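Local coordinates for iron-regulated outer membrane protein (Neisseria meningitidis, PDB 4B7O) that imports iron across the meningococcal outer membrane as a TonB-dependent transporter and probably takes up siderophore-bound iron, at residues A245-S250 with Q274-R279; Q387-Q392 with S438-T443; T550-G555 with G595-T600. One frame throughout, in Å; residues are numbered along the deposited sequence.

How the contacts relate
All three contacts are antiparallel pairings of neighbouring strands in the wall of the transporter's barrel, but they sit at separate places on it. Contacts 1 and 2 are the closer couple, their centres 25 Å apart and their nearest atoms about 14 Å. Contact 3 lies 39 Å from contact 1 and 48 Å from contact 2, centre to centre, and on the opposite side of the chain's centre from contact 2. Contacts 1 and 2 each turn one face toward the plug, through Lys-248 and His-275 and through Lys-442. Contact 3 is a surface contact beside short turns. The structure is the apoprotein, so no bound ligand relates them.

Contact 1 (A245-S250 with Q274-R279); sequences ALDKRS and QHRGIR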
# COMPACT_ATOMS: atom_id res chain seq x y z
N ALA A 245 -18.38 0.71 -10.21
CA ALA A 245 -18.13 -0.48 -11.07
C ALA A 245 -16.74 -0.42 -11.65
O ALA A 245 -16.30 0.63 -12.12
CB ALA A 245 -19.16 -0.57 -12.23
N LEU A 246 -16.03 -1.53 -11.64
CA LEU A 246 -14.74 -1.57 -12.30
C LEU A 246 -14.53 -2.87 -12.97
O LEU A 246 -14.77 -3.93 -12.38
CB LEU A 246 -13.62 -1.36 -11.30
CG LEU A 246 -13.36 0.12 -10.94
CD1 LEU A 246 -12.26 0.18 -9.88
CD2 LEU A 246 -13.01 1.01 -12.14
N ASP A 247 -14.06 -2.80 -14.21
CA ASP A 247 -13.59 -3.98 -14.86
C ASP A 247 -12.08 -4.06 -14.70
O ASP A 247 -11.35 -3.39 -15.42
CB ASP A 247 -13.95 -4.00 -16.33
CG ASP A 247 -13.61 -5.34 -16.96
OD1 ASP A 247 -13.66 -6.38 -16.28
OD2 ASP A 247 -13.28 -5.41 -18.12
N LYS A 248 -11.62 -4.91 -13.79
CA LYS A 248 -10.20 -5.06 -13.43
C LYS A 248 -9.56 -6.20 -14.19
O LYS A 248 -10.07 -7.32 -14.19
CB LYS A 248 -10.09 -5.38 -11.96
CG LYS A 248 -10.64 -4.25 -11.09
CD LYS A 248 -10.85 -4.78 -9.70
CE LYS A 248 -11.20 -3.68 -8.74
NZ LYS A 248 -11.88 -4.26 -7.56
N ARG A 249 -8.46 -5.92 -14.85
CA ARG A 249 -7.72 -6.97 -15.52
C ARG A 249 -6.28 -6.97 -15.08
O ARG A 249 -5.65 -5.92 -14.95
CB ARG A 249 -7.78 -6.77 -17.01
CG ARG A 249 -9.18 -7.06 -17.47
CD ARG A 249 -9.43 -6.54 -18.85
NE ARG A 249 -10.87 -6.41 -19.05
CZ ARG A 249 -11.38 -6.05 -20.21
NH1 ARG A 249 -10.55 -5.83 -21.23
NH2 ARG A 249 -12.68 -5.92 -20.35
N SER A 250 -5.74 -8.14 -14.84
CA SER A 250 -4.35 -8.22 -14.55
C SER A 250 -3.77 -9.41 -15.24
O SER A 250 -4.46 -10.41 -15.42
CB SER A 250 -4.12 -8.29 -13.05
OG SER A 250 -4.75 -9.43 -12.50
N GLN A 274 -4.97 -3.41 -14.35
CA GLN A 274 -5.70 -2.35 -14.99
C GLN A 274 -7.14 -2.25 -14.54
O GLN A 274 -7.82 -3.26 -14.45
CB GLN A 274 -5.66 -2.52 -16.49
CG GLN A 274 -6.44 -1.45 -17.20
CD GLN A 274 -6.15 -1.46 -18.70
OE1 GLN A 274 -6.74 -2.20 -19.44
NE2 GLN A 274 -5.23 -0.64 -19.11
N HIS A 275 -7.58 -1.05 -14.17
CA HIS A 275 -8.98 -0.82 -13.83
C HIS A 275 -9.62 -0.01 -14.92
O HIS A 275 -9.06 1.00 -15.34
CB HIS A 275 -9.10 0.03 -12.58
CG HIS A 275 -8.51 -0.60 -11.37
ND1 HIS A 275 -8.61 -0.04 -10.17
CD2 HIS A 275 -7.79 -1.78 -11.21
CE1 HIS A 275 -8.00 -0.80 -9.27
NE2 HIS A 275 -7.49 -1.86 -9.91
N ARG A 276 -10.81 -0.41 -15.36
CA ARG A 276 -11.53 0.38 -16.34
C ARG A 276 -13.01 0.51 -16.01
O ARG A 276 -13.64 -0.42 -15.55
CB ARG A 276 -11.27 -0.13 -17.76
CG ARG A 276 -11.59 -1.58 -17.96
CD ARG A 276 -10.44 -2.33 -18.59
NE ARG A 276 -10.68 -2.45 -20.02
CZ ARG A 276 -9.80 -2.93 -20.89
NH1 ARG A 276 -8.62 -3.39 -20.48
NH2 ARG A 276 -10.11 -2.98 -22.17
N GLY A 277 -13.55 1.69 -16.22
CA GLY A 277 -14.97 1.90 -16.03
C GLY A 277 -15.36 3.36 -16.07
O GLY A 277 -14.53 4.21 -16.38
N ILE A 278 -16.63 3.64 -15.78
CA ILE A 278 -17.14 4.99 -15.73
C ILE A 278 -16.95 5.46 -14.29
O ILE A 278 -17.61 4.99 -13.39
CB ILE A 278 -18.67 5.02 -16.11
CG1 ILE A 278 -18.93 4.33 -17.46
CG2 ILE A 278 -19.23 6.44 -16.12
CD1 ILE A 278 -17.75 4.44 -18.39
N ARG A 279 -16.05 6.42 -14.11
CA ARG A 279 -15.55 6.83 -12.82
C ARG A 279 -15.58 8.34 -12.69
O ARG A 279 -15.15 9.04 -13.62
CB ARG A 279 -14.11 6.34 -12.62
CG ARG A 279 -13.95 4.83 -12.66
CD ARG A 279 -14.43 4.18 -11.36
NE ARG A 279 -13.41 4.23 -10.32
CZ ARG A 279 -13.62 3.88 -9.05
NH1 ARG A 279 -14.81 3.45 -8.65
NH2 ARG A 279 -12.64 3.97 -8.18
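Gln-274 N donates to Arg-249 O at 2.7 Å, and Arg-249 N returns a bond to Gln-274 O at 2.8 Å, closing one hydrogen-bonded antiparallel pair. Asp-247 and Arg-276 form the next, with Asp-247 N to Arg-276 O at 2.8 Å. The return bond from Arg-276 N meets Asp-247 O from above its carbonyl plane, where the CG of Arg-276 also crowds that oxygen.

On the face carrying Asp-247, Arg-249, Gln-274 and Arg-276, two guanidinium groups stack, centres 3.5 Å apart and planes 29° from parallel. Arg-249 arrives as an extended chain, whereas Arg-276 starts with CG wedged between backbone N and carbonyl carbon (chi1 55°) and bends twice more, folding its end back over Arg-249. The nearby carboxylate of Asp-247, itself salt-bridged to Arg-220, probably offsets part of this like-charge approach, although the position of its OD2 is doubtful.

These strands, 246-259 and 264-276, make a hairpin of the TonB-dependent barrel, and the segments lie at the end away from its short turn. The other face looks inward to the plug. There Lys-248 CG sits over a face of the His-275 imidazole, 4.2 Å from its centroid, while the lysine's amine runs on to Asn-101 and Glu-223. Phe-137 also meets the His-275 ring.

Leu-246 CD1 approaches the same imidazole obliquely, 3.7 Å from His-275 ND1, and lies over the centre of the Arg-279 guanidinium. Its other methyl, CD2, packs 3.6 Å from Arg-279 CD. The guanidinium reaches past the leucine to Asn-101 O and Glu-283.

Contact 2 (Q387-Q392 with S438-T443); sequences QEIKPQ and SNPTKT
Glu-388 and Asn-439 cross at a slant, the carboxylate plane turned 65° from the amide plane. Asn-439 ND2 donates to Glu-388 OE2 at 3.0 Å in a nearly straight bond (163°). The oxygen lies in the asparagine's amide plane, but the nitrogen meets it on the anti side of the carboxylate and 32° out of that group's plane. Glu-388 gets there as a fully extended chain, its CG anti to the backbone N, which carries OE2 toward the segment 438-443.

Segment 387-392 also meets the amide of Asn-439 through Lys-390 and Pro-391. Lys-390 crosses it obliquely with CB 3.6 Å from Asn-439 ND2, while Pro-391 runs antiparallel to it, its CD 3.5 Å from Asn-439 OD1. Thr-441 instead follows the course of Glu-388, with CG2 3.7 Å from Glu-388 CG.

Gln-387 and Lys-442 also lie side by side, on the other face of the sheet. The lysine bends at its third torsion, and its amine is held by Pro-511 O and by a salt bridge to Asp-127, within the plug. Beyond this pair, Pro-440 CD packs 4.1 Å from Ile-389 CB.

The backbones pair from Gln-387 N to Lys-442 O at 2.8 Å, with a return bond from Lys-442 N. A single further bond, Ile-389 N to Pro-440 O at 3.1 Å, extends the pairing to where segment 438-443 is not yet strand. Strands 376-391 and 441-455 are neighbours in the barrel wall, joined by a long excursion containing helix 423-434, the kind of loop that TonB-dependent barrels send out from their extracellular end.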
# COMPACT_ATOMS: atom_id res chain seq x y z
N GLN A 387 11.99 8.99 -10.59
CA GLN A 387 10.63 9.23 -11.00
C GLN A 387 10.42 10.34 -11.99
O GLN A 387 11.00 11.41 -11.83
CB GLN A 387 9.78 9.56 -9.78
CG GLN A 387 9.20 8.31 -9.19
CD GLN A 387 8.81 8.50 -7.77
OE1 GLN A 387 9.68 8.69 -6.90
NE2 GLN A 387 7.52 8.48 -7.51
N GLU A 388 9.52 10.12 -12.96
CA GLU A 388 9.18 11.21 -13.91
C GLU A 388 7.70 11.22 -14.19
O GLU A 388 7.15 10.19 -14.61
CB GLU A 388 9.93 11.07 -15.24
CG GLU A 388 9.78 12.29 -16.15
CD GLU A 388 10.55 12.26 -17.51
OE1 GLU A 388 11.34 11.31 -17.81
OE2 GLU A 388 10.35 13.22 -18.32
N ILE A 389 7.07 12.38 -13.95
CA ILE A 389 5.66 12.58 -14.22
C ILE A 389 5.61 13.24 -15.62
O ILE A 389 6.32 14.19 -15.85
CB ILE A 389 5.08 13.55 -13.18
CG1 ILE A 389 4.93 12.91 -11.81
CG2 ILE A 389 3.74 14.04 -13.57
CD1 ILE A 389 4.17 13.74 -10.75
N LYS A 390 4.79 12.72 -16.55
CA LYS A 390 4.72 13.18 -17.97
C LYS A 390 3.30 13.32 -18.34
O LYS A 390 2.67 12.31 -18.67
CB LYS A 390 5.31 12.13 -18.92
CG LYS A 390 6.50 11.41 -18.32
CD LYS A 390 6.84 10.15 -19.09
CE LYS A 390 8.17 9.67 -18.58
NZ LYS A 390 8.76 8.67 -19.49
N PRO A 391 2.74 14.52 -18.22
CA PRO A 391 1.37 14.77 -18.63
C PRO A 391 1.25 14.89 -20.17
O PRO A 391 2.26 14.96 -20.86
CB PRO A 391 1.05 16.09 -17.95
CG PRO A 391 2.37 16.78 -17.81
CD PRO A 391 3.44 15.75 -17.82
N GLN A 392 0.03 14.87 -20.73
CA GLN A 392 -0.12 14.88 -22.18
C GLN A 392 0.43 16.15 -22.81
O GLN A 392 1.13 16.11 -23.82
CB GLN A 392 -1.59 14.74 -22.53
CG GLN A 392 -1.87 14.54 -24.01
CD GLN A 392 -3.19 13.81 -24.20
OE1 GLN A 392 -3.24 12.57 -24.08
NE2 GLN A 392 -4.27 14.58 -24.46
N SER A 438 8.34 21.99 -17.73
CA SER A 438 8.75 20.67 -18.20
C SER A 438 8.31 19.55 -17.20
O SER A 438 7.63 19.80 -16.17
CB SER A 438 10.26 20.65 -18.47
OG SER A 438 10.92 21.09 -17.33
N ASN A 439 8.69 18.32 -17.52
CA ASN A 439 8.33 17.17 -16.71
C ASN A 439 9.07 17.13 -15.38
O ASN A 439 10.31 16.99 -15.35
CB ASN A 439 8.69 15.93 -17.48
CG ASN A 439 7.71 15.66 -18.57
OD1 ASN A 439 6.75 16.42 -18.74
ND2 ASN A 439 7.90 14.56 -19.28
N PRO A 440 8.32 17.16 -14.27
CA PRO A 440 8.90 17.08 -12.94
C PRO A 440 9.53 15.74 -12.74
O PRO A 440 9.04 14.75 -13.31
CB PRO A 440 7.69 17.23 -12.02
CG PRO A 440 6.58 17.72 -12.91
CD PRO A 440 6.87 17.06 -14.23
N THR A 441 10.66 15.72 -12.04
CA THR A 441 11.32 14.47 -11.72
C THR A 441 11.90 14.45 -10.28
O THR A 441 11.98 15.47 -9.59
CB THR A 441 12.47 14.18 -12.69
OG1 THR A 441 13.53 15.07 -12.40
CG2 THR A 441 12.04 14.36 -14.13
N LYS A 442 12.33 13.27 -9.84
CA LYS A 442 12.87 13.10 -8.49
C LYS A 442 13.78 11.91 -8.51
O LYS A 442 13.38 10.84 -8.99
CB LYS A 442 11.78 12.89 -7.45
CG LYS A 442 12.35 12.96 -6.03
CD LYS A 442 11.24 13.01 -5.00
CE LYS A 442 10.86 11.60 -4.60
NZ LYS A 442 9.77 11.69 -3.59
N THR A 443 15.02 12.12 -8.10
CA THR A 443 15.97 11.02 -7.94
C THR A 443 16.17 10.77 -6.44
O THR A 443 16.35 11.72 -5.69
CB THR A 443 17.31 11.38 -8.57
OG1 THR A 443 17.11 11.66 -9.95
CG2 THR A 443 18.32 10.26 -8.43

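Contact 3 (T550-G555 with G595-T600); sequences TFAANG and GASYRT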
# COMPACT_ATOMS: atom_id res chain seq x y z
N THR A 550 0.60 -24.06 20.26
CA THR A 550 -0.83 -24.12 20.53
C THR A 550 -1.35 -22.70 20.72
O THR A 550 -2.28 -22.24 20.03
CB THR A 550 -1.11 -24.88 21.84
OG1 THR A 550 -1.13 -26.28 21.56
CG2 THR A 550 -2.48 -24.51 22.43
N PHE A 551 -0.78 -22.01 21.69
CA PHE A 551 -1.19 -20.66 21.98
C PHE A 551 -0.07 -19.81 21.43
O PHE A 551 1.09 -20.21 21.47
CB PHE A 551 -1.42 -20.48 23.48
CG PHE A 551 -1.89 -19.11 23.86
CD1 PHE A 551 -3.17 -18.67 23.52
CD2 PHE A 551 -1.06 -18.24 24.54
CE1 PHE A 551 -3.61 -17.36 23.83
CE2 PHE A 551 -1.50 -16.93 24.86
CZ PHE A 551 -2.77 -16.49 24.49
N ALA A 552 -0.45 -18.68 20.82
CA ALA A 552 0.50 -17.68 20.33
C ALA A 552 0.00 -16.26 20.70
O ALA A 552 -1.21 -16.03 20.83
CB ALA A 552 0.68 -17.80 18.82
N ALA A 553 0.91 -15.32 20.87
CA ALA A 553 0.49 -13.95 21.14
C ALA A 553 1.59 -13.02 20.70
O ALA A 553 2.72 -13.46 20.49
CB ALA A 553 0.08 -13.72 22.63
N ASN A 554 1.27 -11.74 20.55
CA ASN A 554 2.31 -10.76 20.31
C ASN A 554 1.72 -9.40 20.58
O ASN A 554 0.50 -9.25 20.60
CB ASN A 554 2.83 -10.86 18.88
CG ASN A 554 1.72 -10.88 17.88
OD1 ASN A 554 1.24 -9.83 17.50
ND2 ASN A 554 1.31 -12.07 17.46
N GLY A 555 2.61 -8.42 20.77
CA GLY A 555 2.22 -7.07 21.06
C GLY A 555 3.33 -6.11 20.68
O GLY A 555 4.46 -6.52 20.47
N GLY A 595 -2.08 -9.23 19.46
CA GLY A 595 -2.69 -10.29 18.70
C GLY A 595 -2.47 -11.55 19.50
O GLY A 595 -1.44 -11.67 20.15
N ALA A 596 -3.42 -12.47 19.49
CA ALA A 596 -3.26 -13.73 20.18
C ALA A 596 -3.95 -14.80 19.32
O ALA A 596 -4.83 -14.47 18.52
CB ALA A 596 -3.89 -13.65 21.57
N SER A 597 -3.58 -16.05 19.48
CA SER A 597 -4.27 -17.12 18.76
C SER A 597 -4.15 -18.47 19.42
O SER A 597 -3.24 -18.70 20.22
CB SER A 597 -3.78 -17.22 17.33
OG SER A 597 -2.40 -17.35 17.31
N TYR A 598 -5.09 -19.36 19.08
CA TYR A 598 -5.18 -20.64 19.71
C TYR A 598 -5.42 -21.70 18.66
O TYR A 598 -6.26 -21.56 17.79
CB TYR A 598 -6.30 -20.63 20.73
CG TYR A 598 -6.53 -21.95 21.42
CD1 TYR A 598 -5.60 -22.46 22.35
CD2 TYR A 598 -7.71 -22.66 21.21
CE1 TYR A 598 -5.84 -23.67 23.01
CE2 TYR A 598 -7.94 -23.86 21.87
CZ TYR A 598 -7.00 -24.36 22.77
OH TYR A 598 -7.26 -25.54 23.38
N ARG A 599 -4.65 -22.77 18.71
CA ARG A 599 -4.86 -23.84 17.76
C ARG A 599 -4.85 -25.20 18.40
O ARG A 599 -3.84 -25.58 18.97
CB ARG A 599 -3.75 -23.81 16.75
CG ARG A 599 -3.69 -22.55 15.94
CD ARG A 599 -3.25 -22.97 14.56
NE ARG A 599 -4.12 -24.05 14.09
CZ ARG A 599 -3.85 -24.86 13.06
NH1 ARG A 599 -2.72 -24.75 12.36
NH2 ARG A 599 -4.74 -25.80 12.72
N THR A 600 -5.94 -25.95 18.27
CA THR A 600 -5.95 -27.36 18.62
C THR A 600 -6.86 -28.14 17.70
O THR A 600 -8.05 -27.83 17.64
CB THR A 600 -6.45 -27.62 20.08
OG1 THR A 600 -7.05 -28.92 20.15
CG2 THR A 600 -7.54 -26.67 20.52
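Phe-551 lies against the backbone carbonyl of Ser-597 for most of its length. Its CB is 4.1 Å from Ser-597 O and CG 3.9 Å. CD1 comes nearest, at 3.3 Å from Ser-597 O, before CE1 draws off again to 3.9 Å. At the tip, CZ meets the methyl of Ala-596, with Phe-551 CZ and Ala-596 CB 4.2 Å apart. Both partners reach the ring obliquely. CG stands anti to the backbone N (chi1 -178°), and this carries the ring forward along its own strand, toward Ala-553, past Ser-597 and on to Ala-596. Ser-597 O is thus occupied from several directions, since it also accepts the N-H of Ala-552 and a CA-H contact from Phe-551.

Tyr-598 pairs directly with Phe-551 across the strands in a non-hydrogen-bonded position. Thr-550 accompanies the tyrosine ring on its CE1 side, with Thr-550 CG2 3.5 Å from Tyr-598 CE1.

The strands 551-567 and 578-600 are adjacent staves of the TonB-dependent barrel, joined here beside the short turns that lead in from strand 535-547 and out to strand 603-618. Short turns are the periplasmic kind in this family, and the exposed Phe-551 and the partly exposed Tyr-598 are consistent with an outward-facing aromatic belt. Asp-548 OD1 accepts the N-H groups of Thr-550 and Phe-551 as the chain enters its strand.

On the face of Phe-551 and Tyr-598, Ala-553 CB and Ala-596 CB touch at 4.1 Å, and the small side chains let their CA atoms close to 3.9 Å. On the opposite face are Ala-552, Ser-597 and Asn-554. Backbone bonds run the length of the pairing, from Arg-599 N to Thr-550 O at one end to reciprocal bonds between Asn-554 and Gly-595 at the other.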